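Local coordinates for immunomodulatory active chitinase (Trichuris suis, PDB 6G9C), which probably binds and hydrolyses chitin as a secreted class II chitinase of glycosyl hydrolase family 18, and has immunomodulatory activity, at residues Ile268-Pro273 with Asn355-Glu360. Sequence-based numbering, arbitrary orientation.
Sequences IIIGLP and NWIKQE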
loop_
_atom_site.group_PDB
_atom_site.type_symbol
_atom_site.label_atom_id
_atom_site.label_comp_id
_atom_site.label_asym_id
_atom_site.label_seq_id
_atom_site.Cartn_x
_atom_site.Cartn_y
_atom_site.Cartn_z
ATOM N N ILE A 268 -1.190 -12.167 25.732
ATOM C CA ILE A 268 -2.204 -13.206 25.576
ATOM C C ILE A 268 -3.426 -12.570 24.928
ATOM O O ILE A 268 -4.104 -11.745 25.551
ATOM C CB ILE A 268 -2.571 -13.855 26.919
ATOM C CG1 ILE A 268 -1.343 -14.519 27.554
ATOM C CG2 ILE A 268 -3.704 -14.866 26.706
ATOM C CD1 ILE A 268 -1.506 -14.831 29.057
ATOM N N ILE A 269 -3.722 -12.960 23.690
ATOM C CA ILE A 269 -4.854 -12.414 22.947
ATOM C C ILE A 269 -5.965 -13.451 22.941
ATOM O O ILE A 269 -5.761 -14.583 22.486
ATOM C CB ILE A 269 -4.458 -12.026 21.513
ATOM C CG1 ILE A 269 -3.119 -11.263 21.497
ATOM C CG2 ILE A 269 -5.587 -11.193 20.858
ATOM C CD1 ILE A 269 -3.053 -10.039 22.426
ATOM N N ILE A 270 -7.153 -13.056 23.401
ATOM C CA ILE A 270 -8.247 -13.997 23.645
ATOM C C ILE A 270 -9.023 -14.242 22.354
ATOM O O ILE A 270 -9.546 -13.302 21.742
ATOM C CB ILE A 270 -9.183 -13.476 24.744
ATOM C CG1 ILE A 270 -8.391 -13.171 26.022
ATOM C CG2 ILE A 270 -10.320 -14.486 24.996
ATOM C CD1 ILE A 270 -7.687 -14.362 26.603
ATOM N N GLY A 271 -9.146 -15.510 21.970
ATOM C CA GLY A 271 -9.849 -15.849 20.743
ATOM C C GLY A 271 -11.364 -15.836 20.924
ATOM O O GLY A 271 -11.902 -16.321 21.921
ATOM N N LEU A 272 -12.049 -15.304 19.917
ATOM C CA LEU A 272 -13.513 -15.179 19.922
ATOM C C LEU A 272 -14.058 -15.851 18.669
ATOM O O LEU A 272 -13.745 -15.406 17.545
ATOM C CB LEU A 272 -13.964 -13.713 19.965
ATOM C CG LEU A 272 -13.369 -12.815 21.050
ATOM C CD1 LEU A 272 -13.816 -11.387 20.814
ATOM C CD2 LEU A 272 -13.781 -13.279 22.431
ATOM N N PRO A 273 -14.852 -16.912 18.793
ATOM C CA PRO A 273 -15.408 -17.561 17.599
ATOM C C PRO A 273 -16.654 -16.837 17.116
ATOM O O PRO A 273 -17.503 -16.450 17.917
ATOM C CB PRO A 273 -15.769 -18.962 18.101
ATOM C CG PRO A 273 -16.061 -18.765 19.560
ATOM C CD PRO A 273 -15.187 -17.639 20.034
ATOM N N ASN A 355 -15.800 -7.539 27.573
ATOM C CA ASN A 355 -15.754 -6.781 28.820
ATOM C C ASN A 355 -14.903 -7.497 29.860
ATOM O O ASN A 355 -14.211 -6.852 30.657
ATOM C CB ASN A 355 -17.169 -6.549 29.354
ATOM C CG ASN A 355 -17.875 -5.403 28.659
ATOM O OD1 ASN A 355 -17.332 -4.306 28.525
ATOM N ND2 ASN A 355 -19.096 -5.651 28.216
ATOM N N TRP A 356 -14.934 -8.833 29.860
ATOM C CA TRP A 356 -14.063 -9.598 30.748
ATOM C C TRP A 356 -12.584 -9.383 30.410
ATOM O O TRP A 356 -11.754 -9.197 31.308
ATOM C CB TRP A 356 -14.427 -11.082 30.668
ATOM C CG TRP A 356 -13.510 -11.967 31.448
ATOM C CD1 TRP A 356 -13.591 -12.270 32.776
ATOM C CD2 TRP A 356 -12.365 -12.665 30.945
ATOM N NE1 TRP A 356 -12.567 -13.117 33.131
ATOM C CE2 TRP A 356 -11.802 -13.377 32.023
ATOM C CE3 TRP A 356 -11.768 -12.764 29.686
ATOM C CZ2 TRP A 356 -10.667 -14.172 31.883
ATOM C CZ3 TRP A 356 -10.634 -13.553 29.550
ATOM C CH2 TRP A 356 -10.100 -14.247 30.640
ATOM N N ILE A 357 -12.236 -9.417 29.117
ATOM C CA ILE A 357 -10.856 -9.150 28.694
ATOM C C ILE A 357 -10.353 -7.860 29.326
ATOM O O ILE A 357 -9.233 -7.790 29.850
ATOM C CB ILE A 357 -10.760 -9.078 27.159
ATOM C CG1 ILE A 357 -11.039 -10.430 26.512
ATOM C CG2 ILE A 357 -9.378 -8.573 26.714
ATOM C CD1 ILE A 357 -11.108 -10.314 24.992
ATOM N N LYS A 358 -11.185 -6.818 29.294
ATOM C CA LYS A 358 -10.780 -5.539 29.866
ATOM C C LYS A 358 -10.650 -5.633 31.382
ATOM O O LYS A 358 -9.722 -5.063 31.969
ATOM C CB LYS A 358 -11.784 -4.456 29.468
ATOM C CG LYS A 358 -11.218 -3.052 29.460
ATOM C CD LYS A 358 -12.305 -2.008 29.323
ATOM C CE LYS A 358 -13.086 -2.197 28.042
ATOM N NZ LYS A 358 -13.956 -1.019 27.764
ATOM N N GLN A 359 -11.563 -6.360 32.030
ATOM C CA GLN A 359 -11.539 -6.452 33.486
ATOM C C GLN A 359 -10.265 -7.126 33.975
ATOM O O GLN A 359 -9.667 -6.693 34.966
ATOM C CB GLN A 359 -12.769 -7.214 33.979
ATOM C CG GLN A 359 -12.820 -7.449 35.485
ATOM C CD GLN A 359 -13.884 -8.464 35.877
ATOM O OE1 GLN A 359 -14.952 -8.102 36.370
ATOM N NE2 GLN A 359 -13.595 -9.744 35.658
ATOM N N GLU A 360 -9.836 -8.182 33.292
ATOM C CA GLU A 360 -8.670 -8.959 33.681
ATOM C C GLU A 360 -7.381 -8.431 33.074
ATOM O O GLU A 360 -6.306 -8.936 33.414
ATOM C CB GLU A 360 -8.855 -10.429 33.274
ATOM C CG GLU A 360 -10.052 -11.108 33.929
ATOM C CD GLU A 360 -9.993 -11.051 35.446
ATOM O OE1 GLU A 360 -8.973 -11.489 36.022
ATOM O OE2 GLU A 360 -10.963 -10.558 36.058
#
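I270 packs against I357 and W356 where a strand of the TIM barrel typical of family 18 chitinases meets the C-terminal part of the helix lying against its outside. Strand 268-281 runs parallel to strand 364-368, which follows helix 347-360 in the chain, and backbone hydrogen bonds of I270 with G364 and F366 join the two strands. The contact across the segments is wholly apolar, with no hydrogen bond between them, and buries 149 Å². The two isoleucines overlap alongside, each end passing the other's stem: I357 CD1 reaches I270 CB at 3.7 Å, while the CG1 atoms of I270 and I357 lie 3.8 Å apart. I357 is extended toward the strand by its trans outer torsion (chi2 173°), which lays the CG1-CD1 arm, not the CG2 branch, along I270. W356 adds a second, lighter touch: I270 CG1 faces the rim of its six-membered ring, almost level with it, 4.2 Å from CZ3. Helix 251-261 closes the same core, since V251 and S255 touch both I270 and W356, and A365 of the neighbouring strand lies against I357. Within 355-360, E360 N bonds to W356 O, and the E360 side chain folds back over one face of the indole, where CG sits 3.2 Å above the plane, offset toward the rim. Beyond that ring, Q359 NE2 donates to the anti lone pair of E360 OE2 at 2.8 Å, a bent bond (132°) with the oxygen 32° out of the amide plane.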